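Side-chain contacts in putative NADH-flavin reductase (Lactobacillus casei ATCC 334, PDB 3H2S), which binds NADPH in a Rossmann-type fold and probably acts as an oxidoreductase that uses NAD(P)H: residues 58-63 with 90-95; 84-89 with 139-144; 13-18 with 187-192; 117-122 with 130-135. All blocks are in the same frame, centred on the assembly; numbering follows the deposited sequence.

Contact 1 of 4, residues 58-63 with 90-95; sequences ADLDSV and VSLLRN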
loop_
_atom_site.group_PDB
_atom_site.type_symbol
_atom_site.label_atom_id
_atom_site.label_comp_id
_atom_site.label_asym_id
_atom_site.label_seq_id
_atom_site.Cartn_x
_atom_site.Cartn_y
_atom_site.Cartn_z
ATOM N N ALA A 58 -9.958 -5.095 15.010
ATOM C CA ALA A 58 -11.121 -5.395 15.839
ATOM C C ALA A 58 -12.453 -5.000 15.189
ATOM O O ALA A 58 -13.455 -5.712 15.338
ATOM C CB ALA A 58 -10.981 -4.754 17.220
ATOM N N ASP A 59 -12.477 -3.854 14.509
ATOM C CA ASP A 59 -13.684 -3.403 13.810
ATOM C C ASP A 59 -14.182 -4.468 12.841
ATOM O O ASP A 59 -15.373 -4.518 12.519
ATOM C CB ASP A 59 -13.425 -2.093 13.042
ATOM C CG ASP A 59 -13.250 -0.897 13.957
ATOM O OD1 ASP A 59 -13.829 -0.903 15.065
ATOM O OD2 ASP A 59 -12.475 0.025 13.591
ATOM N N LEU A 60 -13.247 -5.222 12.274
ATOM C CA LEU A 60 -13.551 -6.119 11.170
ATOM C C LEU A 60 -13.602 -7.593 11.575
ATOM O O LEU A 60 -13.819 -8.454 10.734
ATOM C CB LEU A 60 -12.551 -5.930 10.022
ATOM C CG LEU A 60 -12.735 -4.711 9.117
ATOM C CD1 LEU A 60 -11.959 -4.870 7.822
ATOM C CD2 LEU A 60 -14.202 -4.443 8.838
ATOM N N ASP A 61 -13.363 -7.898 12.844
ATOM C CA ASP A 61 -13.178 -9.300 13.214
ATOM C C ASP A 61 -14.471 -10.113 13.248
ATOM O O ASP A 61 -14.451 -11.328 13.037
ATOM C CB ASP A 61 -12.388 -9.455 14.515
ATOM C CG ASP A 61 -11.529 -10.717 14.525
ATOM O OD1 ASP A 61 -11.561 -11.469 13.523
ATOM O OD2 ASP A 61 -10.818 -10.956 15.527
ATOM N N SER A 62 -15.601 -9.432 13.396
ATOM C CA SER A 62 -16.890 -10.113 13.316
ATOM C C SER A 62 -17.395 -10.301 11.882
ATOM O O SER A 62 -18.415 -10.964 11.664
ATOM C CB SER A 62 -17.945 -9.394 14.161
ATOM O OG SER A 62 -18.279 -8.145 13.585
ATOM N N VAL A 63 -16.726 -9.685 10.912
ATOM C CA VAL A 63 -17.223 -9.717 9.531
ATOM C C VAL A 63 -16.574 -10.826 8.683
ATOM O O VAL A 63 -15.397 -11.161 8.859
ATOM C CB VAL A 63 -17.109 -8.343 8.828
ATOM C CG1 VAL A 63 -17.584 -7.213 9.751
ATOM C CG2 VAL A 63 -15.705 -8.108 8.364
ATOM N N VAL A 90 -6.264 -4.080 3.149
ATOM C CA VAL A 90 -5.398 -5.255 3.048
ATOM C C VAL A 90 -4.595 -5.499 4.332
ATOM O O VAL A 90 -4.482 -6.637 4.805
ATOM C CB VAL A 90 -4.463 -5.183 1.807
ATOM C CG1 VAL A 90 -3.374 -6.272 1.878
ATOM C CG2 VAL A 90 -5.291 -5.351 0.519
ATOM N N SER A 91 -4.122 -4.430 4.956
ATOM C CA SER A 91 -3.300 -4.580 6.151
ATOM C C SER A 91 -4.089 -5.168 7.314
ATOM O O SER A 91 -3.507 -5.759 8.226
ATOM C CB SER A 91 -2.677 -3.244 6.552
ATOM O OG SER A 91 -3.601 -2.434 7.266
ATOM N N LEU A 92 -5.418 -5.054 7.255
ATOM C CA LEU A 92 -6.284 -5.574 8.320
ATOM C C LEU A 92 -6.686 -7.017 8.041
ATOM O O LEU A 92 -7.350 -7.647 8.859
ATOM C CB LEU A 92 -7.556 -4.723 8.443
ATOM C CG LEU A 92 -7.376 -3.215 8.613
ATOM C CD1 LEU A 92 -8.732 -2.516 8.640
ATOM C CD2 LEU A 92 -6.600 -2.945 9.910
ATOM N N LEU A 93 -6.382 -7.502 6.843
ATOM C CA LEU A 93 -6.827 -8.832 6.452
ATOM C C LEU A 93 -5.731 -9.895 6.463
ATOM O O LEU A 93 -5.951 -11.015 6.012
ATOM C CB LEU A 93 -7.506 -8.777 5.089
ATOM C CG LEU A 93 -8.619 -7.734 4.995
ATOM C CD1 LEU A 93 -9.210 -7.769 3.619
ATOM C CD2 LEU A 93 -9.679 -7.998 6.063
ATOM N N ARG A 94 -4.572 -9.565 7.022
ATOM C CA ARG A 94 -3.468 -10.514 7.063
ATOM C C ARG A 94 -3.822 -11.708 7.950
ATOM O O ARG A 94 -4.374 -11.540 9.025
ATOM C CB ARG A 94 -2.204 -9.822 7.577
ATOM C CG ARG A 94 -1.835 -8.592 6.738
ATOM C CD ARG A 94 -1.377 -9.003 5.341
ATOM N NE ARG A 94 -0.847 -7.847 4.614
ATOM C CZ ARG A 94 -0.469 -7.864 3.345
ATOM N NH1 ARG A 94 -0.594 -8.980 2.635
ATOM N NH2 ARG A 94 -0.034 -6.747 2.769
ATOM N N ASN A 95 -3.562 -12.911 7.457
ATOM C CA ASN A 95 -3.952 -14.135 8.163
ATOM C C ASN A 95 -5.435 -14.195 8.569
ATOM O O ASN A 95 -5.765 -14.565 9.695
ATOM C CB ASN A 95 -3.063 -14.349 9.389
ATOM C CG ASN A 95 -1.598 -14.509 9.021
ATOM O OD1 ASN A 95 -1.257 -15.227 8.070
ATOM N ND2 ASN A 95 -0.727 -13.795 9.740
#

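Contact 2 of 4, residues 84-89 with 139-144; sequences DFATHL and YYEYQF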
loop_
_atom_site.group_PDB
_atom_site.type_symbol
_atom_site.label_atom_id
_atom_site.label_comp_id
_atom_site.label_asym_id
_atom_site.label_seq_id
_atom_site.Cartn_x
_atom_site.Cartn_y
_atom_site.Cartn_z
ATOM N N ASP A 84 -4.687 4.391 -0.843
ATOM C CA ASP A 84 -4.564 4.349 0.617
ATOM C C ASP A 84 -5.676 3.542 1.291
ATOM O O ASP A 84 -5.418 2.801 2.236
ATOM C CB ASP A 84 -4.515 5.774 1.199
ATOM C CG ASP A 84 -3.184 6.475 0.931
ATOM O OD1 ASP A 84 -2.190 5.813 0.537
ATOM O OD2 ASP A 84 -3.142 7.713 1.086
ATOM N N PHE A 85 -6.922 3.712 0.858
ATOM C CA PHE A 85 -8.003 2.917 1.462
ATOM C C PHE A 85 -7.708 1.419 1.266
ATOM O O PHE A 85 -7.987 0.605 2.146
ATOM C CB PHE A 85 -9.346 3.235 0.809
ATOM C CG PHE A 85 -9.813 4.660 1.000
ATOM C CD1 PHE A 85 -9.782 5.258 2.254
ATOM C CD2 PHE A 85 -10.504 5.299 -0.018
ATOM C CE1 PHE A 85 -10.385 6.483 2.477
ATOM C CE2 PHE A 85 -11.104 6.546 0.206
ATOM C CZ PHE A 85 -10.999 7.145 1.444
ATOM N N ALA A 86 -7.289 1.040 0.052
ATOM C CA ALA A 86 -7.049 -0.366 -0.249
ATOM C C ALA A 86 -5.877 -0.941 0.543
ATOM O O ALA A 86 -5.958 -2.077 1.033
ATOM C CB ALA A 86 -6.841 -0.568 -1.760
ATOM N N THR A 87 -4.755 -0.219 0.577
ATOM C CA THR A 87 -3.587 -0.706 1.318
ATOM C C THR A 87 -3.955 -0.865 2.787
ATOM O O THR A 87 -3.490 -1.789 3.451
ATOM C CB THR A 87 -2.364 0.235 1.193
ATOM O OG1 THR A 87 -2.662 1.506 1.799
ATOM C CG2 THR A 87 -1.953 0.448 -0.295
ATOM N N HIS A 88 -4.753 0.065 3.313
ATOM C CA HIS A 88 -5.147 -0.021 4.714
ATOM C C HIS A 88 -6.015 -1.255 4.941
ATOM O O HIS A 88 -5.823 -1.997 5.916
ATOM C CB HIS A 88 -5.901 1.240 5.164
ATOM C CG HIS A 88 -6.212 1.250 6.629
ATOM N ND1 HIS A 88 -5.227 1.147 7.588
ATOM C CD2 HIS A 88 -7.392 1.142 7.290
ATOM C CE1 HIS A 88 -5.787 1.087 8.785
ATOM N NE2 HIS A 88 -7.098 1.046 8.630
ATOM N N LEU A 89 -7.020 -1.435 4.088
ATOM C CA LEU A 89 -7.897 -2.615 4.206
ATOM C C LEU A 89 -7.124 -3.938 4.155
ATOM O O LEU A 89 -7.342 -4.836 4.975
ATOM C CB LEU A 89 -8.985 -2.598 3.124
ATOM C CG LEU A 89 -9.999 -3.751 3.226
ATOM C CD1 LEU A 89 -10.544 -3.932 4.654
ATOM C CD2 LEU A 89 -11.144 -3.585 2.225
ATOM N N TYR A 139 -5.459 2.312 -11.040
ATOM C CA TYR A 139 -4.549 1.418 -11.731
ATOM C C TYR A 139 -3.493 0.894 -10.739
ATOM O O TYR A 139 -3.250 -0.298 -10.660
ATOM C CB TYR A 139 -3.885 2.159 -12.893
ATOM C CG TYR A 139 -2.764 1.380 -13.538
ATOM C CD1 TYR A 139 -3.015 0.181 -14.178
ATOM C CD2 TYR A 139 -1.441 1.792 -13.407
ATOM C CE1 TYR A 139 -1.972 -0.571 -14.732
ATOM C CE2 TYR A 139 -0.408 1.084 -14.008
ATOM C CZ TYR A 139 -0.683 -0.083 -14.684
ATOM O OH TYR A 139 0.349 -0.812 -15.241
ATOM N N TYR A 140 -2.891 1.798 -9.969
ATOM C CA TYR A 140 -1.964 1.406 -8.897
ATOM C C TYR A 140 -2.622 0.503 -7.843
ATOM O O TYR A 140 -1.996 -0.439 -7.347
ATOM C CB TYR A 140 -1.358 2.635 -8.233
ATOM C CG TYR A 140 -0.415 3.455 -9.127
ATOM C CD1 TYR A 140 0.328 2.857 -10.137
ATOM C CD2 TYR A 140 -0.216 4.802 -8.879
ATOM C CE1 TYR A 140 1.237 3.599 -10.899
ATOM C CE2 TYR A 140 0.668 5.560 -9.637
ATOM C CZ TYR A 140 1.400 4.947 -10.639
ATOM O OH TYR A 140 2.284 5.693 -11.384
ATOM N N GLU A 141 -3.862 0.815 -7.466
ATOM C CA GLU A 141 -4.614 -0.023 -6.517
ATOM C C GLU A 141 -4.730 -1.458 -7.033
ATOM O O GLU A 141 -4.457 -2.417 -6.310
ATOM C CB GLU A 141 -6.013 0.570 -6.280
ATOM C CG GLU A 141 -6.930 -0.304 -5.437
ATOM C CD GLU A 141 -8.347 0.237 -5.348
ATOM O OE1 GLU A 141 -8.713 1.171 -6.115
ATOM O OE2 GLU A 141 -9.124 -0.334 -4.556
ATOM N N TYR A 142 -5.020 -1.585 -8.323
ATOM C CA TYR A 142 -5.070 -2.887 -8.982
ATOM C C TYR A 142 -3.705 -3.598 -8.956
ATOM O O TYR A 142 -3.620 -4.793 -8.703
ATOM C CB TYR A 142 -5.525 -2.687 -10.425
ATOM C CG TYR A 142 -5.259 -3.861 -11.324
ATOM C CD1 TYR A 142 -4.478 -3.716 -12.462
ATOM C CD2 TYR A 142 -5.857 -5.085 -11.088
ATOM C CE1 TYR A 142 -4.271 -4.768 -13.327
ATOM C CE2 TYR A 142 -5.686 -6.147 -11.973
ATOM C CZ TYR A 142 -4.903 -5.973 -13.098
ATOM O OH TYR A 142 -4.695 -7.018 -13.972
ATOM N N GLN A 143 -2.637 -2.853 -9.197
ATOM C CA GLN A 143 -1.307 -3.447 -9.171
ATOM C C GLN A 143 -0.910 -3.817 -7.744
ATOM O O GLN A 143 -0.238 -4.832 -7.527
ATOM C CB GLN A 143 -0.282 -2.486 -9.756
ATOM C CG GLN A 143 -0.437 -2.234 -11.256
ATOM C CD GLN A 143 0.721 -1.446 -11.804
ATOM O OE1 GLN A 143 1.380 -1.879 -12.752
ATOM N NE2 GLN A 143 1.083 -0.371 -11.113
ATOM N N PHE A 144 -1.281 -2.969 -6.785
ATOM C CA PHE A 144 -0.997 -3.249 -5.372
ATOM C C PHE A 144 -1.659 -4.547 -4.917
ATOM O O PHE A 144 -1.062 -5.346 -4.202
ATOM C CB PHE A 144 -1.479 -2.111 -4.476
ATOM C CG PHE A 144 -1.553 -2.489 -3.029
ATOM C CD1 PHE A 144 -0.407 -2.551 -2.259
ATOM C CD2 PHE A 144 -2.776 -2.814 -2.437
ATOM C CE1 PHE A 144 -0.454 -2.973 -0.929
ATOM C CE2 PHE A 144 -2.845 -3.164 -1.095
ATOM C CZ PHE A 144 -1.682 -3.276 -0.349
#

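Contact 3 of 4, residues 13-18 with 187-192; sequences GSAIVA and ITTGNM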
loop_
_atom_site.group_PDB
_atom_site.type_symbol
_atom_site.label_atom_id
_atom_site.label_comp_id
_atom_site.label_asym_id
_atom_site.label_seq_id
_atom_site.Cartn_x
_atom_site.Cartn_y
_atom_site.Cartn_z
ATOM N N GLY A 13 -22.120 1.608 -3.422
ATOM C CA GLY A 13 -22.271 1.123 -2.049
ATOM C C GLY A 13 -23.697 0.893 -1.592
ATOM O O GLY A 13 -24.008 -0.139 -0.990
ATOM N N SER A 14 -24.581 1.837 -1.894
ATOM C CA SER A 14 -25.952 1.729 -1.442
ATOM C C SER A 14 -26.670 0.591 -2.171
ATOM O O SER A 14 -27.499 -0.109 -1.583
ATOM C CB SER A 14 -26.692 3.049 -1.638
ATOM O OG SER A 14 -26.751 3.391 -3.004
ATOM N N ALA A 15 -26.272 0.351 -3.418
ATOM C CA ALA A 15 -26.823 -0.745 -4.210
ATOM C C ALA A 15 -26.353 -2.084 -3.638
ATOM O O ALA A 15 -27.123 -3.052 -3.575
ATOM C CB ALA A 15 -26.393 -0.610 -5.650
ATOM N N ILE A 16 -25.083 -2.129 -3.235
ATOM C CA ILE A 16 -24.503 -3.315 -2.593
ATOM C C ILE A 16 -25.190 -3.631 -1.264
ATOM O O ILE A 16 -25.506 -4.791 -0.972
ATOM C CB ILE A 16 -22.992 -3.139 -2.357
ATOM C CG1 ILE A 16 -22.257 -3.061 -3.715
ATOM C CG2 ILE A 16 -22.455 -4.273 -1.492
ATOM C CD1 ILE A 16 -20.928 -2.283 -3.664
ATOM N N VAL A 17 -25.456 -2.594 -0.472
ATOM C CA VAL A 17 -26.155 -2.786 0.801
ATOM C C VAL A 17 -27.535 -3.391 0.575
ATOM O O VAL A 17 -27.892 -4.395 1.201
ATOM C CB VAL A 17 -26.275 -1.470 1.613
ATOM C CG1 VAL A 17 -27.246 -1.652 2.797
ATOM C CG2 VAL A 17 -24.908 -1.033 2.119
ATOM N N ALA A 18 -28.247 -2.882 -0.433
ATOM C CA ALA A 18 -29.587 -3.371 -0.743
ATOM C C ALA A 18 -29.566 -4.826 -1.218
ATOM O O ALA A 18 -30.362 -5.654 -0.760
ATOM C CB ALA A 18 -30.251 -2.474 -1.801
ATOM N N ILE A 187 -22.363 -0.685 -17.123
ATOM C CA ILE A 187 -22.879 -1.537 -16.065
ATOM C C ILE A 187 -23.604 -0.651 -15.054
ATOM O O ILE A 187 -23.101 0.408 -14.693
ATOM C CB ILE A 187 -21.733 -2.305 -15.356
ATOM C CG1 ILE A 187 -22.289 -3.185 -14.226
ATOM C CG2 ILE A 187 -20.728 -1.325 -14.756
ATOM C CD1 ILE A 187 -22.676 -4.574 -14.655
ATOM N N THR A 188 -24.820 -1.039 -14.676
ATOM C CA THR A 188 -25.559 -0.312 -13.651
ATOM C C THR A 188 -25.045 -0.615 -12.249
ATOM O O THR A 188 -24.454 -1.674 -11.998
ATOM C CB THR A 188 -27.083 -0.587 -13.718
ATOM O OG1 THR A 188 -27.339 -1.979 -13.427
ATOM C CG2 THR A 188 -27.622 -0.252 -15.113
ATOM N N THR A 189 -25.303 0.307 -11.325
ATOM C CA THR A 189 -25.016 0.055 -9.920
ATOM C C THR A 189 -25.714 -1.218 -9.426
ATOM O O THR A 189 -25.151 -1.970 -8.638
ATOM C CB THR A 189 -25.408 1.265 -9.034
ATOM O OG1 THR A 189 -26.751 1.644 -9.319
ATOM C CG2 THR A 189 -24.506 2.452 -9.324
ATOM N N GLY A 190 -26.932 -1.472 -9.907
ATOM C CA GLY A 190 -27.656 -2.684 -9.521
ATOM C C GLY A 190 -26.964 -3.957 -9.979
ATOM O O GLY A 190 -26.814 -4.908 -9.208
ATOM N N ASN A 191 -26.483 -3.955 -11.216
ATOM C CA ASN A 191 -25.817 -5.134 -11.784
ATOM C C ASN A 191 -24.414 -5.387 -11.234
ATOM O O ASN A 191 -24.051 -6.536 -10.929
ATOM C CB ASN A 191 -25.786 -5.042 -13.314
ATOM C CG ASN A 191 -27.058 -5.549 -13.937
ATOM O OD1 ASN A 191 -27.721 -6.416 -13.366
ATOM N ND2 ASN A 191 -27.486 -4.919 -15.032
HETATM N N MSE A 192 -23.701 -4.301 -10.939
HETATM C CA MSE A 192 -22.465 -4.402 -10.178
HETATM C C MSE A 192 -22.734 -5.045 -8.818
HETATM O O MSE A 192 -21.966 -5.903 -8.375
HETATM C CB MSE A 192 -21.807 -3.018 -10.005
HETATM C CG MSE A 192 -20.587 -3.037 -9.096
HETATM SE SE MSE A 192 -19.112 -4.140 -9.807
HETATM C CE MSE A 192 -18.529 -2.952 -11.241
#

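Contact 4 of 4, residues 117-122 with 130-135; sequences PMILDF and PWYDGA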
loop_
_atom_site.group_PDB
_atom_site.type_symbol
_atom_site.label_atom_id
_atom_site.label_comp_id
_atom_site.label_asym_id
_atom_site.label_seq_id
_atom_site.Cartn_x
_atom_site.Cartn_y
_atom_site.Cartn_z
ATOM N N PRO A 117 -3.128 -2.892 -20.083
ATOM C CA PRO A 117 -4.020 -1.850 -19.564
ATOM C C PRO A 117 -3.983 -0.573 -20.405
ATOM O O PRO A 117 -2.902 -0.114 -20.800
ATOM C CB PRO A 117 -3.465 -1.573 -18.162
ATOM C CG PRO A 117 -2.691 -2.812 -17.785
ATOM C CD PRO A 117 -2.153 -3.355 -19.077
HETATM N N MSE A 118 -5.155 -0.034 -20.719
HETATM C CA MSE A 118 -5.257 1.053 -21.697
HETATM C C MSE A 118 -4.599 2.333 -21.192
HETATM O O MSE A 118 -4.147 3.150 -21.992
HETATM C CB MSE A 118 -6.717 1.325 -22.050
HETATM C CG MSE A 118 -7.549 1.883 -20.891
HETATM SE SE MSE A 118 -9.406 2.266 -21.423
HETATM C CE MSE A 118 -10.112 0.426 -21.392
ATOM N N ILE A 119 -4.561 2.511 -19.871
ATOM C CA ILE A 119 -3.936 3.698 -19.268
ATOM C C ILE A 119 -2.487 3.860 -19.718
ATOM O O ILE A 119 -1.974 4.973 -19.797
ATOM C CB ILE A 119 -3.990 3.666 -17.716
ATOM C CG1 ILE A 119 -3.610 5.026 -17.115
ATOM C CG2 ILE A 119 -3.098 2.562 -17.147
ATOM C CD1 ILE A 119 -3.877 5.117 -15.609
ATOM N N LEU A 120 -1.836 2.752 -20.034
ATOM C CA LEU A 120 -0.435 2.802 -20.473
ATOM C C LEU A 120 -0.284 3.523 -21.812
ATOM O O LEU A 120 0.779 4.054 -22.119
ATOM C CB LEU A 120 0.149 1.394 -20.570
ATOM C CG LEU A 120 0.122 0.592 -19.265
ATOM C CD1 LEU A 120 0.708 -0.778 -19.481
ATOM C CD2 LEU A 120 0.882 1.337 -18.177
ATOM N N ASP A 121 -1.354 3.564 -22.592
ATOM C CA ASP A 121 -1.312 4.180 -23.917
ATOM C C ASP A 121 -1.905 5.589 -23.947
ATOM O O ASP A 121 -1.939 6.228 -25.001
ATOM C CB ASP A 121 -2.037 3.295 -24.927
ATOM C CG ASP A 121 -1.341 1.963 -25.134
ATOM O OD1 ASP A 121 -0.096 1.944 -25.188
ATOM O OD2 ASP A 121 -2.038 0.935 -25.227
ATOM N N PHE A 122 -2.401 6.061 -22.808
ATOM C CA PHE A 122 -2.946 7.417 -22.736
ATOM C C PHE A 122 -1.885 8.449 -23.120
ATOM O O PHE A 122 -0.711 8.307 -22.757
ATOM C CB PHE A 122 -3.473 7.716 -21.329
ATOM C CG PHE A 122 -4.778 7.026 -21.002
ATOM C CD1 PHE A 122 -5.384 6.181 -21.918
ATOM C CD2 PHE A 122 -5.395 7.232 -19.779
ATOM C CE1 PHE A 122 -6.547 5.493 -21.586
ATOM C CE2 PHE A 122 -6.574 6.578 -19.454
ATOM C CZ PHE A 122 -7.167 5.724 -20.371
ATOM N N PRO A 130 -9.431 16.059 -15.285
ATOM C CA PRO A 130 -9.807 15.929 -13.873
ATOM C C PRO A 130 -9.962 14.461 -13.422
ATOM O O PRO A 130 -9.943 14.175 -12.221
ATOM C CB PRO A 130 -11.153 16.669 -13.798
ATOM C CG PRO A 130 -11.172 17.553 -15.006
ATOM C CD PRO A 130 -10.441 16.790 -16.064
ATOM N N TRP A 131 -10.174 13.556 -14.373
ATOM C CA TRP A 131 -10.437 12.151 -14.062
ATOM C C TRP A 131 -9.153 11.348 -13.920
ATOM O O TRP A 131 -9.175 10.212 -13.442
ATOM C CB TRP A 131 -11.335 11.502 -15.117
ATOM C CG TRP A 131 -10.837 11.682 -16.528
ATOM C CD1 TRP A 131 -11.279 12.597 -17.439
ATOM C CD2 TRP A 131 -9.818 10.918 -17.188
ATOM N NE1 TRP A 131 -10.626 12.429 -18.639
ATOM C CE2 TRP A 131 -9.720 11.408 -18.510
ATOM C CE3 TRP A 131 -9.022 9.827 -16.814
ATOM C CZ2 TRP A 131 -8.834 10.866 -19.443
ATOM C CZ3 TRP A 131 -8.145 9.293 -17.739
ATOM C CH2 TRP A 131 -8.049 9.817 -19.035
ATOM N N TYR A 132 -8.048 11.907 -14.405
ATOM C CA TYR A 132 -6.820 11.142 -14.519
ATOM C C TYR A 132 -6.257 10.735 -13.162
ATOM O O TYR A 132 -5.809 9.616 -12.979
ATOM C CB TYR A 132 -5.768 11.921 -15.314
ATOM C CG TYR A 132 -4.549 11.094 -15.611
ATOM C CD1 TYR A 132 -4.583 10.089 -16.577
ATOM C CD2 TYR A 132 -3.402 11.227 -14.843
ATOM C CE1 TYR A 132 -3.469 9.286 -16.809
ATOM C CE2 TYR A 132 -2.306 10.425 -15.050
ATOM C CZ TYR A 132 -2.332 9.470 -16.048
ATOM O OH TYR A 132 -1.226 8.672 -16.240
ATOM N N ASP A 133 -6.163 11.688 -12.248
ATOM C CA ASP A 133 -5.617 11.415 -10.916
ATOM C C ASP A 133 -6.227 10.144 -10.298
ATOM O O ASP A 133 -5.509 9.226 -9.879
ATOM C CB ASP A 133 -5.850 12.649 -10.029
ATOM C CG ASP A 133 -5.418 12.449 -8.588
ATOM O OD1 ASP A 133 -4.351 11.839 -8.318
ATOM O OD2 ASP A 133 -6.083 13.052 -7.731
ATOM N N GLY A 134 -7.555 10.079 -10.252
ATOM C CA GLY A 134 -8.221 8.878 -9.755
ATOM C C GLY A 134 -7.966 7.627 -10.572
ATOM O O GLY A 134 -7.739 6.561 -9.998
ATOM N N ALA A 135 -7.995 7.748 -11.905
ATOM C CA ALA A 135 -7.729 6.605 -12.787
ATOM C C ALA A 135 -6.319 6.023 -12.560
ATOM O O ALA A 135 -6.134 4.804 -12.469
ATOM C CB ALA A 135 -7.916 7.013 -14.262
#

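Contact 1 of 4, residues 58-63 with 90-95
L60 and L92 meet methyl to methyl, CD1 of L60 lying 4.1 Å from CD1 of L92, with the two side chains crossing at about a right angle. The contact is small: 58-63 and 90-95 bury 95 Å² between them. In both residues CG stands anti to the carbonyl carbon (chi1 -77° in L60, -53° in L92), which carries each fork outward from its backbone toward the partner. The same CD1 of L60 also faces L93, whose CD2 lies 4.3 Å away, so one methyl of L60 is shared between two consecutive leucines. The CB of L93 does not point at L60; only the end of the side chain comes near it.

The contact joins two connections of the Rossmann-type fold, the short helix 57-60 that precedes strand 65-68 and the chain at and beyond the last turn of helix 80-91. Deeper in, L60 rests on A4 of strand 2-6 and L93 on A100 of strand 99-103. Leucine suits these places because its branched end is wholly apolar and reaches from the backbone down toward the sheet. Just after L60 the chain reverses in a type I turn, closed by a bond from V63 N to L60 O of 3.2 Å. R94 takes no part and forms a salt bridge through NE with D84 of the second subunit.

Contact 2 of 4, residues 84-89 with 139-144
A86 and T87 of helix 80-91 pack against E141 and F144 of helix 132-145, two helices of the Rossmann-type fold that run nearly parallel here: the axes of 84-89 and 139-144 run 18° apart and approach to 9.8 Å. The chief contact is a CH-pi one: the methyl CG2 of T87 sits over the centre of the F144 ring, 3.6 Å from its centroid and only 7° off the normal. F144 reaches this position because CG stands anti to the backbone N (chi1 165°), which sends the ring across the groove at about a right angle to the threonine. The flat ring also comes against the main chain, CE2 of F144 lying 3.5 Å from CA of T87. An alanine at F144 is likely to leave the T87 methyl without its aromatic partner and open a gap between the helices.

The remaining contact is van der Waals packing along the E141 chain. A86, small enough for a close approach, lies against the extended chain of E141, with its CB 3.7 Å from CG. The acid of E141 takes a hydrogen bond from Q138 through OE1, near the bound NADPH, which F85 touches from the neighbouring helix. Its other oxygen, OE2, lies 3.6 Å from CB of A86.

Contact 3 of 4, residues 13-18 with 187-192
A15 of helix 11-22 and T189 of helix 189-201 meet where two helices of the Rossmann-type fold come close, the first being the helix that follows strand 2-6 and lies at the NADPH site. The approach is tight, with CA of A15 and CA of G190 only 5.7 Å apart. Alanine suits it, since its single methyl fills the gap without forcing the backbones apart.

From T189 CB outward, the side chain divides its work. CB itself faces the methyl CB of A15 at 4.0 Å, and the carbonyl O of T189 lies closer still, 3.5 Å from A15 CB. Beyond CB, OG1 occupies the crowded position between the backbone N and the carbonyl carbon (chi1 51°), where it is hydrogen-bonded to the backbone N of G165 in the loop after strand 153-158. The other branch, CG2, stands anti to the carbonyl carbon. The threonine thus gives A15 its carbon and carbonyl, while its hydroxyl ties the start of the helix to a loop. R11 and A12, both seen to bind NADPH, lie nearby.

Next to the contact, A15 also touches A193, one turn further along the second helix, and I16 packs on I196 and L197. T188 occupies the N-cap position of helix 189-201; its OG1 accepts from N191 N at 3.1 Å, with an N-H...O angle of 154°.

Contact 4 of 4, residues 117-122 with 130-135
F122 projects from the end of the 3-10 turn 118-121 into the angle between W131 and Y132. Its ring corner comes up to the outer rim of the indole, CE2 of F122 standing 3.6 Å from CZ3 of W131, and the two planes are perpendicular. The neighbouring atom, CD2, which also lies near the indole, meets Y132 edge to edge, 4.1 Å from CE1. One face of the phenyl ring is filled from its own segment by CA of I119, 3.6 Å above the centre, so the ring is lodged between backbone and two aromatic rims.

I119 is the second bump. With CG1 anti to the backbone N (chi1 -168°), its chain extends toward the helix and brings CD1 to 3.9 Å from the carbonyl O of A135, while CG1 of I119 lies 4.3 Å from CE1 of Y132. This surface contact folds the loop after strand 99-103 back onto the start of helix 132-145 in the Rossmann-type fold, beside the NADPH site. A flat ring suits the angle between two aromatic rims, offering its edge to both while its face rests on I119 CA. The small A135 lets I119 approach the helix backbone. A serine in place of F122 would probably leave the rims of W131 and Y132 without the ring between them, and I119 CA without its cover. W131 also meets the ring of W74.

From the N terminus, residues 13-18 open the widest loop, which closes only when contact 3 brings in 187-192 near the C-terminal end; the other three contacts all nest inside it. Within it, 58-63 opens contact 1, and 84-89 opens contact 2 before 90-95 closes contact 1, so these two cross, sharing helix 80-91. They touch, L60 packing on L89 and V90 on F144. Contact 4 is a short loop closed by 117-122 and 130-135 inside contact 2, with Y139 packing on I119. Contacts 1, 2 and 4 thus link successive helices and loops beyond strand 46-49, whereas contact 3 joins the first helix to the last.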